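Local atomic coordinates of CRISPR-associated endoribonuclease Cas2 (Streptococcus pyogenes serotype M1, PDB entry 4QR2), a protein that takes part in CRISPR adaptive immunity as a Cas2-family homodimer and probably cuts nucleic acid with the help of magnesium. Residues M1-T6 with I66-L71; K25-Y30 with H53-I58. All coordinates share one frame; numbering follows the deposited sequence.

Contact 1: residues M1-T6 with I66-L71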
loop_
_atom_site.group_PDB
_atom_site.type_symbol
_atom_site.label_atom_id
_atom_site.label_comp_id
_atom_site.label_asym_id
_atom_site.label_seq_id
_atom_site.Cartn_x
_atom_site.Cartn_y
_atom_site.Cartn_z
ATOM N N MET A 1 -16.229 -7.854 4.477
ATOM C CA MET A 1 -14.967 -8.298 3.845
ATOM C C MET A 1 -13.998 -7.204 4.297
ATOM O O MET A 1 -14.351 -6.051 4.257
ATOM C CB MET A 1 -14.981 -8.162 2.288
ATOM C CG MET A 1 -16.110 -8.744 1.455
ATOM S SD MET A 1 -16.094 -8.119 -0.270
ATOM C CE MET A 1 -14.538 -8.799 -0.775
ATOM N N MET A 2 -12.754 -7.569 4.618
ATOM C CA MET A 2 -11.746 -6.531 4.908
ATOM C C MET A 2 -10.927 -6.399 3.644
ATOM O O MET A 2 -10.394 -7.388 3.074
ATOM C CB MET A 2 -10.864 -6.926 6.072
ATOM C CG MET A 2 -11.705 -7.447 7.258
ATOM S SD MET A 2 -12.601 -6.113 8.101
ATOM C CE MET A 2 -12.961 -6.901 9.706
ATOM N N VAL A 3 -10.837 -5.195 3.161
ATOM C CA VAL A 3 -10.176 -4.944 1.906
ATOM C C VAL A 3 -9.141 -3.857 2.129
ATOM O O VAL A 3 -9.472 -2.736 2.580
ATOM C CB VAL A 3 -11.134 -4.418 0.844
ATOM C CG1 VAL A 3 -10.374 -4.042 -0.433
ATOM C CG2 VAL A 3 -12.249 -5.465 0.534
ATOM N N LEU A 4 -7.907 -4.194 1.834
ATOM C CA LEU A 4 -6.831 -3.177 1.782
ATOM C C LEU A 4 -6.763 -2.489 0.431
ATOM O O LEU A 4 -6.615 -3.140 -0.611
ATOM C CB LEU A 4 -5.488 -3.845 2.076
ATOM C CG LEU A 4 -4.294 -2.938 2.227
ATOM C CD1 LEU A 4 -4.420 -2.155 3.489
ATOM C CD2 LEU A 4 -2.979 -3.677 2.176
ATOM N N VAL A 5 -6.842 -1.173 0.440
ATOM C CA VAL A 5 -6.832 -0.396 -0.779
ATOM C C VAL A 5 -5.492 0.339 -0.846
ATOM O O VAL A 5 -5.187 1.157 0.061
ATOM C CB VAL A 5 -7.973 0.660 -0.799
ATOM C CG1 VAL A 5 -7.993 1.443 -2.106
ATOM C CG2 VAL A 5 -9.354 0.034 -0.638
ATOM N N THR A 6 -4.741 0.138 -1.946
ATOM C CA THR A 6 -3.548 0.855 -2.178
ATOM C C THR A 6 -3.627 1.657 -3.475
ATOM O O THR A 6 -3.879 1.141 -4.549
ATOM C CB THR A 6 -2.275 -0.079 -2.084
ATOM O OG1 THR A 6 -2.322 -1.010 -3.194
ATOM C CG2 THR A 6 -2.226 -0.941 -0.828
ATOM N N ILE A 66 -5.115 1.339 -8.606
ATOM C CA ILE A 66 -5.602 0.933 -7.305
ATOM C C ILE A 66 -5.537 -0.589 -7.278
ATOM O O ILE A 66 -5.963 -1.253 -8.240
ATOM C CB ILE A 66 -7.062 1.411 -7.043
ATOM C CG1 ILE A 66 -7.033 2.946 -6.887
ATOM C CG2 ILE A 66 -7.620 0.680 -5.809
ATOM C CD1 ILE A 66 -8.278 3.554 -6.336
ATOM N N ARG A 67 -5.034 -1.110 -6.159
ATOM C CA ARG A 67 -5.034 -2.503 -5.880
ATOM C C ARG A 67 -5.867 -2.736 -4.655
ATOM O O ARG A 67 -5.848 -1.929 -3.708
ATOM C CB ARG A 67 -3.564 -3.059 -5.702
ATOM C CG ARG A 67 -2.823 -3.006 -6.996
ATOM C CD ARG A 67 -1.358 -3.391 -6.843
ATOM N NE ARG A 67 -1.197 -4.823 -6.669
ATOM C CZ ARG A 67 -1.123 -5.675 -7.681
ATOM N NH1 ARG A 67 -1.335 -5.236 -8.925
ATOM N NH2 ARG A 67 -0.939 -6.936 -7.451
ATOM N N PHE A 68 -6.568 -3.853 -4.673
ATOM C CA PHE A 68 -7.399 -4.293 -3.540
ATOM C C PHE A 68 -6.919 -5.636 -3.063
ATOM O O PHE A 68 -6.921 -6.621 -3.856
ATOM C CB PHE A 68 -8.858 -4.468 -3.990
ATOM C CG PHE A 68 -9.480 -3.250 -4.580
ATOM C CD1 PHE A 68 -9.771 -2.199 -3.799
ATOM C CD2 PHE A 68 -9.752 -3.179 -5.944
ATOM C CE1 PHE A 68 -10.398 -1.036 -4.310
ATOM C CE2 PHE A 68 -10.346 -2.030 -6.498
ATOM C CZ PHE A 68 -10.638 -0.939 -5.669
ATOM N N TYR A 69 -6.545 -5.726 -1.785
ATOM C CA TYR A 69 -6.128 -7.000 -1.211
ATOM C C TYR A 69 -7.166 -7.436 -0.236
ATOM O O TYR A 69 -7.495 -6.729 0.696
ATOM C CB TYR A 69 -4.765 -6.862 -0.479
ATOM C CG TYR A 69 -3.621 -6.464 -1.408
ATOM C CD1 TYR A 69 -3.387 -5.185 -1.747
ATOM C CD2 TYR A 69 -2.786 -7.441 -1.891
ATOM C CE1 TYR A 69 -2.377 -4.878 -2.619
ATOM C CE2 TYR A 69 -1.740 -7.162 -2.698
ATOM C CZ TYR A 69 -1.519 -5.896 -3.073
ATOM O OH TYR A 69 -0.507 -5.595 -3.942
ATOM N N LEU A 70 -7.807 -8.564 -0.535
ATOM C CA LEU A 70 -8.780 -9.166 0.356
ATOM C C LEU A 70 -8.117 -9.889 1.503
ATOM O O LEU A 70 -7.571 -10.980 1.363
ATOM C CB LEU A 70 -9.670 -10.124 -0.449
ATOM C CG LEU A 70 -10.644 -9.305 -1.273
ATOM C CD1 LEU A 70 -10.138 -8.598 -2.552
ATOM C CD2 LEU A 70 -11.739 -10.311 -1.552
ATOM N N LEU A 71 -8.187 -9.318 2.666
ATOM C CA LEU A 71 -7.481 -9.870 3.824
ATOM C C LEU A 71 -8.394 -10.838 4.570
ATOM O O LEU A 71 -9.620 -10.698 4.590
ATOM C CB LEU A 71 -7.046 -8.748 4.748
ATOM C CG LEU A 71 -6.192 -7.678 4.036
ATOM C CD1 LEU A 71 -5.681 -6.704 5.063
ATOM C CD2 LEU A 71 -5.019 -8.200 3.258
HETATM O O HOH W 1 -12.220 -10.495 5.013
#
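L4 and Y69 sit opposite each other as an antiparallel hydrogen-bonded pair, and they show how one strand pairing can present two different faces. L4 N donates to Y69 O at 2.8 Å and Y69 N returns the bond to L4 O. T6 and R67 repeat the pattern, with T6 N to R67 O at 2.9 Å. Between them, V5 and F68 form a non-hydrogen-bonded pair.

On the face carrying V3, V5 and F68 the packing is close. V3 CG1 and V5 CG2 both reach CD1 of the F68 ring, each at 3.9 Å; the V5 methyl comes in at the edge near the ring plane. I66 CG2 lies over one face of that ring, offset toward its rim. V5 CG1, anti to its backbone N (chi1 -178°), turns to I66 CG2 at 3.8 Å. Helix 45-58 closes this face, with F48 set edge-to-face against F68.

The other face meets the second subunit. T6 OG1 lies in the Y69 ring plane, 3.9 Å from Y69 CE1, and finds its hydrogen bond with Q35 of the second subunit. R67 NE donates to Y69 OH at 2.9 Å, almost in the guanidinium plane, and E40 of the second subunit takes both Y69 OH and R67 NH2, the latter in a salt bridge.

Toward M2 and L71 the pairing loosens. L71 N still reaches M2 O, but tilted 27° from the carbonyl plane, and a water accepts from M2 N and donates to L71 O at 2.6 Å.

Pairing of the first strand with the fourth, at the edge of an antiparallel sheet of order 2-3-1-4, fits the βαββαβ topology of the ferredoxin-like fold; here the sheet continues into the partner subunit, and strand 2-8 leads to D8, the predicted magnesium ligand.

Contact 2: residues K25-Y30 with H53-I58; sequences KLCVDY and HRLTQI
The R54 guanidinium has L26 CD1 over one face and Y30 OH at its edge, so a single flat group is met from two directions by two residues of the same segment. L26 CD1 stands 3.1 Å above the plane, displaced toward the rim beside NH1, and lies 3.5 Å from R54 CZ. The tyrosine ring is turned 71° from the guanidinium plane, and NH2 in turn lies at the edge of that ring, near its plane. NH2 donates to Y30 OH; the modelled separation is very short and the angle at the hydrogen is 140°, so the exact length is doubtful. The same NH2 also forms a salt bridge with D50, one turn earlier on helix 45-58.

The rest of the contact is apolar. L26 extends from its helix with CG anti to the backbone N (chi1 169°), and its other methyl, CD2, touches three residues: R54 CB and L55 CD2, each at 3.7 Å, and I58 CD1 at 4.1 Å. C27 SG adds a distant touch on L55 CD2. L55 also packs on V23 of helix 14-27 and on residues of strand 65-71, which places this side of the contact over the sheet.

Y30 arrives by way of a type I turn from C27 to Y30, in which Y30 N bonds to C27 O at 2.9 Å. After the turn the Y30 side chain packs on I51 and E47 of helix 45-58.

Two helices packed on one face of an antiparallel sheet are the helical layer of the ferredoxin-like fold; this contact joins their C-terminal parts, the first helix reaching the second through L26.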
loop_
_atom_site.group_PDB
_atom_site.type_symbol
_atom_site.label_atom_id
_atom_site.label_comp_id
_atom_site.label_asym_id
_atom_site.label_seq_id
_atom_site.Cartn_x
_atom_site.Cartn_y
_atom_site.Cartn_z
ATOM N N LYS A 25 -11.409 10.691 0.739
ATOM C CA LYS A 25 -12.710 11.068 1.241
ATOM C C LYS A 25 -13.708 9.914 1.090
ATOM O O LYS A 25 -14.546 9.606 2.005
ATOM C CB LYS A 25 -13.212 12.314 0.539
ATOM C CG LYS A 25 -14.454 12.908 1.142
ATOM C CD LYS A 25 -14.835 14.157 0.377
ATOM C CE LYS A 25 -16.047 14.854 0.996
ATOM N NZ LYS A 25 -17.339 14.132 0.911
ATOM N N LEU A 26 -13.602 9.227 -0.022
ATOM C CA LEU A 26 -14.447 8.072 -0.277
ATOM C C LEU A 26 -14.113 6.910 0.629
ATOM O O LEU A 26 -15.049 6.349 1.233
ATOM C CB LEU A 26 -14.356 7.669 -1.752
ATOM C CG LEU A 26 -14.979 6.320 -2.163
ATOM C CD1 LEU A 26 -16.406 6.333 -1.876
ATOM C CD2 LEU A 26 -14.852 6.125 -3.665
ATOM N N CYS A 27 -12.803 6.574 0.728
ATOM C CA CYS A 27 -12.350 5.366 1.365
ATOM C C CYS A 27 -12.562 5.477 2.874
ATOM O O CYS A 27 -12.916 4.471 3.485
ATOM C CB CYS A 27 -10.966 5.010 1.082
ATOM S SG CYS A 27 -10.716 4.392 -0.601
ATOM N N VAL A 28 -12.491 6.699 3.427
ATOM C CA VAL A 28 -12.602 6.820 4.890
ATOM C C VAL A 28 -14.038 6.738 5.325
ATOM O O VAL A 28 -14.338 6.756 6.533
ATOM C CB VAL A 28 -11.888 8.085 5.437
ATOM C CG1 VAL A 28 -10.400 8.058 5.107
ATOM C CG2 VAL A 28 -12.547 9.378 5.021
ATOM N N ASP A 29 -14.970 6.736 4.365
ATOM C CA ASP A 29 -16.324 6.439 4.706
ATOM C C ASP A 29 -16.539 4.943 4.987
ATOM O O ASP A 29 -17.626 4.572 5.496
ATOM C CB ASP A 29 -17.259 6.856 3.587
ATOM C CG ASP A 29 -17.768 8.295 3.713
ATOM O OD1 ASP A 29 -17.632 8.928 4.777
ATOM O OD2 ASP A 29 -18.385 8.811 2.731
ATOM N N TYR A 30 -15.553 4.111 4.661
ATOM C CA TYR A 30 -15.662 2.635 4.674
ATOM C C TYR A 30 -14.558 2.004 5.489
ATOM O O TYR A 30 -14.461 0.771 5.592
ATOM C CB TYR A 30 -15.648 2.028 3.272
ATOM C CG TYR A 30 -16.822 2.477 2.473
ATOM C CD1 TYR A 30 -18.086 1.877 2.639
ATOM C CD2 TYR A 30 -16.700 3.533 1.582
ATOM C CE1 TYR A 30 -19.169 2.316 1.915
ATOM C CE2 TYR A 30 -17.765 3.946 0.828
ATOM C CZ TYR A 30 -19.001 3.365 1.026
ATOM O OH TYR A 30 -20.061 3.819 0.280
ATOM N N HIS A 53 -16.905 1.281 -8.559
ATOM C CA HIS A 53 -17.477 2.190 -9.561
ATOM C C HIS A 53 -17.123 3.659 -9.266
ATOM O O HIS A 53 -16.762 4.371 -10.164
ATOM C CB HIS A 53 -18.993 2.084 -9.583
ATOM C CG HIS A 53 -19.501 0.780 -10.139
ATOM N ND1 HIS A 53 -20.792 0.342 -9.946
ATOM C CD2 HIS A 53 -18.894 -0.170 -10.904
ATOM C CE1 HIS A 53 -20.975 -0.808 -10.572
ATOM N NE2 HIS A 53 -19.845 -1.138 -11.179
ATOM N N ARG A 54 -17.239 4.056 -8.013
ATOM C CA ARG A 54 -16.906 5.425 -7.599
ATOM C C ARG A 54 -15.473 5.802 -7.767
ATOM O O ARG A 54 -15.155 6.906 -8.291
ATOM C CB ARG A 54 -17.451 5.726 -6.199
ATOM C CG ARG A 54 -18.949 5.735 -6.246
ATOM C CD ARG A 54 -19.552 6.444 -5.098
ATOM N NE ARG A 54 -19.740 5.498 -4.117
ATOM C CZ ARG A 54 -19.710 5.699 -2.808
ATOM N NH1 ARG A 54 -19.488 6.916 -2.273
ATOM N NH2 ARG A 54 -19.879 4.618 -2.030
ATOM N N LEU A 55 -14.606 4.873 -7.400
ATOM C CA LEU A 55 -13.158 5.087 -7.580
ATOM C C LEU A 55 -12.829 5.174 -9.012
ATOM O O LEU A 55 -11.993 6.022 -9.419
ATOM C CB LEU A 55 -12.384 3.976 -6.899
ATOM C CG LEU A 55 -12.377 3.943 -5.393
ATOM C CD1 LEU A 55 -11.832 2.587 -4.949
ATOM C CD2 LEU A 55 -11.493 5.097 -4.855
ATOM N N THR A 56 -13.499 4.399 -9.855
ATOM C CA THR A 56 -13.243 4.489 -11.303
ATOM C C THR A 56 -13.543 5.859 -11.892
ATOM O O THR A 56 -12.834 6.309 -12.798
ATOM C CB THR A 56 -14.061 3.427 -12.051
ATOM O OG1 THR A 56 -13.583 2.139 -11.671
ATOM C CG2 THR A 56 -13.878 3.589 -13.516
ATOM N N GLN A 57 -14.549 6.524 -11.350
ATOM C CA GLN A 57 -14.877 7.882 -11.767
ATOM C C GLN A 57 -13.879 8.929 -11.210
ATOM O O GLN A 57 -13.806 10.033 -11.703
ATOM C CB GLN A 57 -16.274 8.203 -11.330
ATOM C CG GLN A 57 -17.341 7.286 -11.967
ATOM C CD GLN A 57 -17.258 7.309 -13.476
ATOM O OE1 GLN A 57 -16.787 6.359 -14.131
ATOM N NE2 GLN A 57 -17.653 8.443 -14.045
ATOM N N ILE A 58 -13.162 8.634 -10.165
ATOM C CA ILE A 58 -12.182 9.603 -9.583
ATOM C C ILE A 58 -10.758 9.503 -10.161
ATOM O O ILE A 58 -10.101 10.527 -10.389
ATOM C CB ILE A 58 -12.073 9.425 -8.057
ATOM C CG1 ILE A 58 -13.419 9.810 -7.417
ATOM C CG2 ILE A 58 -10.815 10.177 -7.519
ATOM C CD1 ILE A 58 -13.711 9.238 -6.065
#

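From the N terminus, the chain opens with segment 1-6 and passes D8 before helix 14-27 delivers segment 25-30. Strands 31-35 and 38-42 follow, and helix 45-58 then brings back segment 53-58, so contact 2 closes a loop around those two strands. Strand 65-71 comes next and returns to the first strand in contact 1, whose loop spans the whole of contact 2. The two therefore nest without crossing. Contact 1 joins strands within the sheet; contact 2 joins the helices lying on it. The layers meet where L55 packs against I66 and F68, with C27 close to V5, and both contacts also touch the second subunit.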